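Tudor domain-containing protein 1 (Homo sapiens, PDB 5M9N) binds arginine-methylated partners, Piwi proteins among them, through its Tudor domains and probably acts in piRNA-guided repression of transposable elements during spermatogenesis. Local coordinates at residues P83-C89 with R101-Y107; I88-S94 with R130-I134; Y117-G121 with P142-I146. One frame throughout, in Å; residues are numbered along the deposited sequence.

Contact 1: residues P83-C89 with R101-Y107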
loop_
_atom_site.group_PDB
_atom_site.type_symbol
_atom_site.label_atom_id
_atom_site.label_comp_id
_atom_site.label_asym_id
_atom_site.label_seq_id
_atom_site.Cartn_x
_atom_site.Cartn_y
_atom_site.Cartn_z
ATOM N N PRO A 83 9.204 16.148 -10.017
ATOM C CA PRO A 83 9.654 14.767 -10.132
ATOM C C PRO A 83 9.224 14.101 -11.432
ATOM O O PRO A 83 8.213 14.507 -12.035
ATOM C CB PRO A 83 9.006 14.107 -8.913
ATOM C CG PRO A 83 7.779 14.900 -8.651
ATOM C CD PRO A 83 8.220 16.315 -8.939
ATOM N N ALA A 84 9.982 13.088 -11.848
ATOM C CA ALA A 84 9.679 12.320 -13.017
ATOM C C ALA A 84 8.711 11.250 -12.663
ATOM O O ALA A 84 8.613 10.873 -11.458
ATOM C CB ALA A 84 10.943 11.695 -13.627
ATOM N N ILE A 85 8.016 10.735 -13.700
ATOM C CA ILE A 85 7.093 9.621 -13.560
ATOM C C ILE A 85 7.885 8.460 -13.032
ATOM O O ILE A 85 8.947 8.186 -13.516
ATOM C CB ILE A 85 6.343 9.216 -14.857
ATOM C CG1 ILE A 85 5.531 10.395 -15.433
ATOM C CG2 ILE A 85 5.464 7.979 -14.620
ATOM C CD1 ILE A 85 4.781 11.221 -14.420
ATOM N N GLY A 86 7.390 7.865 -11.964
ATOM C CA GLY A 86 8.074 6.778 -11.295
ATOM C C GLY A 86 9.082 7.106 -10.213
ATOM O O GLY A 86 9.685 6.212 -9.669
ATOM N N ASP A 87 9.310 8.367 -9.906
ATOM C CA ASP A 87 10.241 8.707 -8.874
ATOM C C ASP A 87 9.511 8.407 -7.554
ATOM O O ASP A 87 8.281 8.452 -7.495
ATOM C CB ASP A 87 10.586 10.196 -8.865
ATOM C CG ASP A 87 11.625 10.563 -9.898
ATOM O OD1 ASP A 87 12.120 9.670 -10.603
ATOM O OD2 ASP A 87 11.927 11.762 -9.913
ATOM N N ILE A 88 10.294 8.121 -6.524
ATOM C CA ILE A 88 9.773 8.194 -5.140
ATOM C C ILE A 88 10.076 9.588 -4.632
ATOM O O ILE A 88 11.133 10.129 -4.918
ATOM C CB ILE A 88 10.414 7.131 -4.247
ATOM C CG1 ILE A 88 10.169 5.733 -4.820
ATOM C CG2 ILE A 88 9.792 7.150 -2.846
ATOM C CD1 ILE A 88 8.710 5.307 -4.852
ATOM N N CYS A 89 9.154 10.191 -3.926
ATOM C CA CYS A 89 9.404 11.480 -3.270
ATOM C C CYS A 89 8.624 11.494 -1.947
ATOM O O CYS A 89 8.155 10.437 -1.524
ATOM C CB CYS A 89 8.993 12.616 -4.195
ATOM S SG CYS A 89 7.256 12.701 -4.583
ATOM N N ARG A 101 5.836 8.564 2.142
ATOM C CA ARG A 101 6.555 8.181 0.922
ATOM C C ARG A 101 5.575 7.908 -0.222
ATOM O O ARG A 101 4.485 7.329 -0.075
ATOM C CB ARG A 101 7.497 7.032 1.202
ATOM C CG ARG A 101 8.459 7.356 2.322
ATOM C CD ARG A 101 9.518 6.338 2.495
ATOM N NE ARG A 101 8.998 4.976 2.659
ATOM C CZ ARG A 101 9.746 3.940 2.957
ATOM N NH1 ARG A 101 11.043 4.049 3.141
ATOM N NH2 ARG A 101 9.202 2.761 3.069
ATOM N N ALA A 102 5.913 8.430 -1.407
ATOM C CA ALA A 102 4.952 8.369 -2.459
ATOM C C ALA A 102 5.638 8.198 -3.825
ATOM O O ALA A 102 6.708 8.735 -4.036
ATOM C CB ALA A 102 4.103 9.600 -2.477
ATOM N N SER A 103 5.013 7.375 -4.656
ATOM C CA SER A 103 5.434 7.150 -6.059
ATOM C C SER A 103 4.707 8.109 -6.954
ATOM O O SER A 103 3.521 8.224 -6.879
ATOM C CB SER A 103 5.047 5.745 -6.444
ATOM O OG SER A 103 5.586 5.422 -7.686
ATOM N N VAL A 104 5.426 8.773 -7.849
ATOM C CA VAL A 104 4.793 9.665 -8.825
ATOM C C VAL A 104 4.149 8.862 -9.955
ATOM O O VAL A 104 4.866 8.238 -10.715
ATOM C CB VAL A 104 5.859 10.608 -9.360
ATOM C CG1 VAL A 104 5.282 11.564 -10.412
ATOM C CG2 VAL A 104 6.496 11.362 -8.196
ATOM N N LEU A 105 2.822 8.817 -10.052
ATOM C CA LEU A 105 2.198 7.893 -11.020
ATOM C C LEU A 105 1.954 8.571 -12.381
ATOM O O LEU A 105 2.053 7.934 -13.362
ATOM C CB LEU A 105 0.903 7.284 -10.511
ATOM C CG LEU A 105 1.005 6.584 -9.122
ATOM C CD1 LEU A 105 -0.366 6.161 -8.715
ATOM C CD2 LEU A 105 1.939 5.417 -9.231
ATOM N N ALA A 106 1.696 9.870 -12.374
ATOM C CA ALA A 106 1.242 10.618 -13.551
ATOM C C ALA A 106 1.094 12.067 -13.153
ATOM O O ALA A 106 0.770 12.394 -11.983
ATOM C CB ALA A 106 -0.098 10.077 -14.083
ATOM N N TYR A 107 1.304 12.971 -14.113
ATOM C CA TYR A 107 0.909 14.343 -13.867
ATOM C C TYR A 107 -0.561 14.474 -14.223
ATOM O O TYR A 107 -0.998 14.041 -15.314
ATOM C CB TYR A 107 1.785 15.334 -14.670
ATOM C CG TYR A 107 3.037 15.687 -13.957
ATOM C CD1 TYR A 107 4.017 14.753 -13.785
ATOM C CD2 TYR A 107 3.245 16.970 -13.458
ATOM C CE1 TYR A 107 5.182 15.040 -13.069
ATOM C CE2 TYR A 107 4.406 17.297 -12.773
ATOM C CZ TYR A 107 5.375 16.307 -12.561
ATOM O OH TYR A 107 6.573 16.612 -11.889
#
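Val104 carries more of this interface than any other residue, and it shows how a β-strand can be held by its backbone while one side chain fills the bend of its partner. The isopropyl group enters the curve formed by 83-87. With CG1 anti to its own backbone N (chi1 179°), that methyl lies toward Ala84 O and Ile85, while CG2 turns to the other flank, 3.8 Å from Pro83 CB and 3.9 Å from Cys89 SG.

Ile85, the next largest contributor, reaches onward along the partner strand, past Leu105 and Ala106 to Tyr107. Its CG2 lies near Leu105 O, and its CD1 meets the Tyr107 ring at the edge, 3.7 Å from CD1 of the tyrosine. The same ring edge faces Pro83: Tyr107 OH donates to Pro83 O at 2.7 Å, in the carbonyl plane and on a lone pair. This bond fixes the outer end of the ring, and Pro83 CD packs against the hydroxyl.

Between these side chains the backbones are joined by a ladder. Gly86 N donates to Val104 O, and Val104 N returns a nearly straight bond to Asp87 O at 2.9 Å (168° at the hydrogen). Cys89 and Ala102 then form an antiparallel hydrogen-bonded pair, next to the non-hydrogen-bonded pair of Ile88 and Ser103. The type II turn from Ala84 to Asp87 leads into the strand. Gly86 occupies its positive-phi position, and Asp87 OD2 takes the Ala84 N-H from above the carboxylate plane; Asp87 OD1 has a salt bridge to Lys21. On the far side of 99-109, strand 112-117 continues the sheet, past a classic bulge at Leu105 and Ala106 opposite Leu114. Strands 88-92 and 99-109 are the first hairpin of the strongly bent, five-stranded Tudor barrel.

Contact 2: residues I88-S94 with R130-I134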
loop_
_atom_site.group_PDB
_atom_site.type_symbol
_atom_site.label_atom_id
_atom_site.label_comp_id
_atom_site.label_asym_id
_atom_site.label_seq_id
_atom_site.Cartn_x
_atom_site.Cartn_y
_atom_site.Cartn_z
ATOM N N ILE A 88 10.294 8.121 -6.524
ATOM C CA ILE A 88 9.773 8.194 -5.140
ATOM C C ILE A 88 10.076 9.588 -4.632
ATOM O O ILE A 88 11.133 10.129 -4.918
ATOM C CB ILE A 88 10.414 7.131 -4.247
ATOM C CG1 ILE A 88 10.169 5.733 -4.820
ATOM C CG2 ILE A 88 9.792 7.150 -2.846
ATOM C CD1 ILE A 88 8.710 5.307 -4.852
ATOM N N CYS A 89 9.154 10.191 -3.926
ATOM C CA CYS A 89 9.404 11.480 -3.270
ATOM C C CYS A 89 8.624 11.494 -1.947
ATOM O O CYS A 89 8.155 10.437 -1.524
ATOM C CB CYS A 89 8.993 12.616 -4.195
ATOM S SG CYS A 89 7.256 12.701 -4.583
ATOM N N CYS A 90 8.539 12.642 -1.287
ATOM C CA CYS A 90 7.657 12.879 -0.128
ATOM C C CYS A 90 6.433 13.637 -0.616
ATOM O O CYS A 90 6.536 14.507 -1.502
ATOM C CB CYS A 90 8.380 13.640 0.977
ATOM S SG CYS A 90 9.995 12.996 1.420
ATOM N N ALA A 91 5.272 13.215 -0.129
ATOM C CA ALA A 91 3.988 13.810 -0.392
ATOM C C ALA A 91 3.267 14.077 0.933
ATOM O O ALA A 91 3.263 13.194 1.832
ATOM C CB ALA A 91 3.178 12.873 -1.222
ATOM N N GLN A 92 2.655 15.266 1.053
ATOM C CA GLN A 92 1.902 15.623 2.254
ATOM C C GLN A 92 0.420 15.275 2.072
ATOM O O GLN A 92 -0.293 15.876 1.251
ATOM C CB GLN A 92 2.095 17.129 2.471
ATOM C CG GLN A 92 1.699 17.655 3.794
ATOM C CD GLN A 92 2.010 19.127 3.928
ATOM O OE1 GLN A 92 2.346 19.831 2.950
ATOM N NE2 GLN A 92 1.846 19.611 5.091
ATOM N N PHE A 93 -0.017 14.258 2.783
ATOM C CA PHE A 93 -1.355 13.684 2.672
ATOM C C PHE A 93 -2.408 14.720 2.971
ATOM O O PHE A 93 -2.249 15.501 3.890
ATOM C CB PHE A 93 -1.430 12.470 3.651
ATOM C CG PHE A 93 -2.718 11.679 3.613
ATOM C CD1 PHE A 93 -3.429 11.480 2.428
ATOM C CD2 PHE A 93 -3.154 11.040 4.765
ATOM C CE1 PHE A 93 -4.584 10.720 2.407
ATOM C CE2 PHE A 93 -4.309 10.288 4.759
ATOM C CZ PHE A 93 -5.020 10.112 3.588
ATOM N N SER A 94 -3.464 14.781 2.151
ATOM C CA SER A 94 -4.430 15.845 2.314
ATOM C C SER A 94 -5.178 15.776 3.658
ATOM O O SER A 94 -5.541 16.810 4.184
ATOM C CB SER A 94 -5.472 15.857 1.218
ATOM O OG SER A 94 -6.063 14.593 1.173
ATOM N N ARG A 130 2.721 20.177 -2.410
ATOM C CA ARG A 130 2.624 19.128 -1.361
ATOM C C ARG A 130 3.623 18.010 -1.647
ATOM O O ARG A 130 3.617 16.989 -0.955
ATOM C CB ARG A 130 1.141 18.656 -1.175
ATOM C CG ARG A 130 0.319 19.778 -0.531
ATOM C CD ARG A 130 -1.203 19.656 -0.438
ATOM N NE ARG A 130 -1.482 18.789 0.630
ATOM C CZ ARG A 130 -2.119 19.028 1.768
ATOM N NH1 ARG A 130 -2.766 20.149 2.076
ATOM N NH2 ARG A 130 -2.112 18.054 2.600
ATOM N N LEU A 131 4.524 18.198 -2.627
ATOM C CA LEU A 131 5.612 17.223 -2.834
ATOM C C LEU A 131 6.946 17.863 -2.451
ATOM O O LEU A 131 7.067 19.045 -2.623
ATOM C CB LEU A 131 5.662 16.692 -4.242
ATOM C CG LEU A 131 4.319 16.294 -4.874
ATOM C CD1 LEU A 131 4.487 16.059 -6.388
ATOM C CD2 LEU A 131 3.760 15.084 -4.186
ATOM N N CYS A 132 7.906 17.044 -1.989
ATOM C CA CYS A 132 9.224 17.375 -1.366
ATOM C C CYS A 132 10.096 16.300 -2.096
ATOM O O CYS A 132 9.649 15.143 -2.249
ATOM C CB CYS A 132 9.053 17.243 0.301
ATOM S SG CYS A 132 10.166 16.555 1.661
ATOM N N PRO A 133 11.332 16.609 -2.548
ATOM C CA PRO A 133 12.203 15.438 -2.867
ATOM C C PRO A 133 12.610 14.607 -1.631
ATOM O O PRO A 133 12.470 15.088 -0.512
ATOM C CB PRO A 133 13.435 16.057 -3.497
ATOM C CG PRO A 133 13.432 17.476 -3.034
ATOM C CD PRO A 133 12.029 17.898 -2.779
ATOM N N ILE A 134 13.045 13.364 -1.879
ATOM C CA ILE A 134 13.445 12.411 -0.843
ATOM C C ILE A 134 14.944 12.205 -0.961
ATOM O O ILE A 134 15.547 12.476 -2.010
ATOM C CB ILE A 134 12.671 11.051 -0.951
ATOM C CG1 ILE A 134 12.663 10.292 0.403
ATOM C CG2 ILE A 134 13.201 10.196 -2.100
ATOM C CD1 ILE A 134 11.479 9.357 0.584
HETATM O O HOH W 1 12.225 12.519 -4.925
#
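In the Tudor barrel of this chain, Cys90 and Ala91 of strand 88-92 pair antiparallel with Cys132 and Leu131 of the short last strand. Cys90 and Cys132 form the hydrogen-bonded pair, with each N to the other's O at 2.9 Å; Ala91 and Leu131 form the non-hydrogen-bonded one, Ala91 CB lying 3.7 Å from Leu131 CD2. One step on, Gln92 N donates to Arg130 O.

Arg130 covers the end of the ladder. Its chain bends at chi3 (78°), bringing the guanidinium edge side-on to Gln92 O, which receives NE at 3.2 Å and NH2 at 3.1 Å from the same face of the carbonyl plane. NH2 also has a salt bridge to Asp97. At the other end, water 1 donates to Ile88 O and accepts from Ile134 N, while Ile134 CG1 packs on Cys90 SG at 3.9 Å.

Cys132 SG lies 3.5 Å from Cys90 CB but is bonded to Cys72 in a disulfide, tying the strand to helix 58-73. That helix meets Cys90 through Leu68 and Tyr71; Leu131, on the opposite face of the sheet, packs against Val113 and Val115 of strand 112-117.

Contact 3: residues Y117-G121 with P142-I146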
loop_
_atom_site.group_PDB
_atom_site.type_symbol
_atom_site.label_atom_id
_atom_site.label_comp_id
_atom_site.label_asym_id
_atom_site.label_seq_id
_atom_site.Cartn_x
_atom_site.Cartn_y
_atom_site.Cartn_z
ATOM N N TYR A 117 0.668 6.180 -2.230
ATOM C CA TYR A 117 1.370 6.137 -0.943
ATOM C C TYR A 117 1.931 4.764 -0.754
ATOM O O TYR A 117 1.175 3.784 -0.536
ATOM C CB TYR A 117 0.451 6.531 0.191
ATOM C CG TYR A 117 0.067 7.994 0.125
ATOM C CD1 TYR A 117 0.970 8.980 0.459
ATOM C CD2 TYR A 117 -1.171 8.393 -0.379
ATOM C CE1 TYR A 117 0.635 10.312 0.385
ATOM C CE2 TYR A 117 -1.499 9.718 -0.459
ATOM C CZ TYR A 117 -0.579 10.696 -0.114
ATOM O OH TYR A 117 -0.939 12.041 -0.166
ATOM N N VAL A 118 3.244 4.656 -0.887
ATOM C CA VAL A 118 3.846 3.334 -1.051
ATOM C C VAL A 118 3.861 2.484 0.258
ATOM O O VAL A 118 4.109 1.284 0.269
ATOM C CB VAL A 118 5.272 3.412 -1.554
ATOM C CG1 VAL A 118 5.285 3.907 -2.975
ATOM C CG2 VAL A 118 6.176 4.236 -0.641
ATOM N N ASP A 119 3.604 3.123 1.332
ATOM C CA ASP A 119 3.546 2.390 2.639
ATOM C C ASP A 119 2.153 2.061 3.095
ATOM O O ASP A 119 1.976 1.346 4.166
ATOM C CB ASP A 119 4.268 3.246 3.638
ATOM C CG ASP A 119 5.728 3.294 3.387
ATOM O OD1 ASP A 119 6.368 2.210 3.141
ATOM O OD2 ASP A 119 6.239 4.417 3.522
ATOM N N TYR A 120 1.148 2.492 2.319
ATOM C CA TYR A 120 -0.251 2.408 2.735
ATOM C C TYR A 120 -1.138 1.870 1.666
ATOM O O TYR A 120 -2.099 1.164 1.985
ATOM C CB TYR A 120 -0.823 3.755 3.282
ATOM C CG TYR A 120 -0.207 4.145 4.556
ATOM C CD1 TYR A 120 1.025 4.786 4.572
ATOM C CD2 TYR A 120 -0.817 3.837 5.779
ATOM C CE1 TYR A 120 1.656 5.098 5.723
ATOM C CE2 TYR A 120 -0.177 4.130 6.986
ATOM C CZ TYR A 120 1.045 4.774 6.943
ATOM O OH TYR A 120 1.777 5.088 8.044
ATOM N N GLY A 121 -0.915 2.244 0.403
ATOM C CA GLY A 121 -1.659 1.722 -0.684
ATOM C C GLY A 121 -2.728 2.577 -1.297
ATOM O O GLY A 121 -3.253 2.247 -2.399
ATOM N N PRO A 142 11.913 -0.872 3.940
ATOM C CA PRO A 142 11.188 -1.303 2.762
ATOM C C PRO A 142 9.774 -0.752 2.716
ATOM O O PRO A 142 9.151 -0.474 3.760
ATOM C CB PRO A 142 11.220 -2.840 2.821
ATOM C CG PRO A 142 12.176 -3.207 3.895
ATOM C CD PRO A 142 12.597 -1.986 4.619
ATOM N N MET A 143 9.279 -0.589 1.498
ATOM C CA MET A 143 7.930 -0.157 1.274
ATOM C C MET A 143 6.899 -1.068 1.959
ATOM O O MET A 143 6.932 -2.312 1.844
ATOM C CB MET A 143 7.637 -0.063 -0.229
ATOM C CG MET A 143 8.476 0.956 -0.959
ATOM S SD MET A 143 8.090 1.038 -2.715
ATOM C CE MET A 143 8.675 -0.571 -3.211
ATOM N N GLN A 144 6.021 -0.480 2.741
ATOM C CA GLN A 144 5.210 -1.291 3.618
ATOM C C GLN A 144 3.851 -1.770 3.099
ATOM O O GLN A 144 3.236 -2.583 3.793
ATOM C CB GLN A 144 5.057 -0.579 4.937
ATOM C CG GLN A 144 6.409 -0.359 5.633
ATOM C CD GLN A 144 7.011 -1.631 6.190
ATOM O OE1 GLN A 144 6.347 -2.344 6.984
ATOM N NE2 GLN A 144 8.252 -1.901 5.861
ATOM N N ALA A 145 3.333 -1.238 1.994
ATOM C CA ALA A 145 2.033 -1.650 1.474
ATOM C C ALA A 145 2.310 -2.833 0.575
ATOM O O ALA A 145 3.066 -2.708 -0.388
ATOM C CB ALA A 145 1.363 -0.562 0.678
ATOM N N ILE A 146 1.823 -4.004 0.954
ATOM C CA ILE A 146 2.120 -5.215 0.198
ATOM C C ILE A 146 0.961 -5.437 -0.771
ATOM O O ILE A 146 -0.166 -5.586 -0.337
ATOM C CB ILE A 146 2.283 -6.411 1.119
ATOM C CG1 ILE A 146 3.496 -6.233 2.041
ATOM C CG2 ILE A 146 2.505 -7.676 0.321
ATOM C CD1 ILE A 146 3.247 -6.839 3.391
HETATM O O HOH W 2 4.222 -0.473 -1.741
#
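Asp119 and Val118 present two acceptors to successive backbone N-H groups of 142-146. Asp119 OD1 takes Gln144 N at 2.7 Å through its anti lone pair; with CG beside its own backbone N (chi1 -70°), the carboxylate extends to the other loop. The same oxygen has a salt bridge to Arg101 NH2, so one oxygen serves two donors, and the neighbouring positive charge would be expected to favour the ionised acid. Asp119 O accepts from Gln53 NE2. Val118 O receives Ala145 N at 3.2 Å, and water 2 donates both to this oxygen and to Ala145 O, a water-mediated link beside the direct Val118-Ala145 bond. The Gln144 amide folds back at chi2 (-72°), and its NE2 donates to Pro142 O at 2.7 Å from above the carbonyl plane. Tyr117 O, in turn, accepts from Tyr120 N and Gly121 N, which holds the turn compact.

Val118 and Met143 supply the apolar packing (CB to SD 3.9 Å), while Ala145 CB sits against the backbone of Val118 and Tyr120. Tyr117 and Tyr120 pack on the modified side chain of the bound peptide, as aromatic-cage residues of an extended Tudor domain do; this contact joins that binding loop to the segment leading into strand 146-150.

The three contacts follow the extended Tudor domain from its barrel to the junction with the second lobe. Contacts 1 and 2, with centres 9 Å apart, share Ile88 and Cys89 and flank strand 88-92 with 99-109 and 131-132; their segments alternate along the chain, and the return of 131-132 to strand 88-92 brings distant residues together. Contact 3, centred about 14 Å from each, follows contact 1 in series and crosses contact 2. Arg101 connects contacts 1 and 3, and Phe93 of contact 2 meets Tyr117 edge-to-face. Phe93, Tyr117 and Tyr120 all touch the peptide's modified side chain, so contacts 2 and 3 converge on the binding site from the end of strand 112-117 and the loops after strands 88-92 and 112-117.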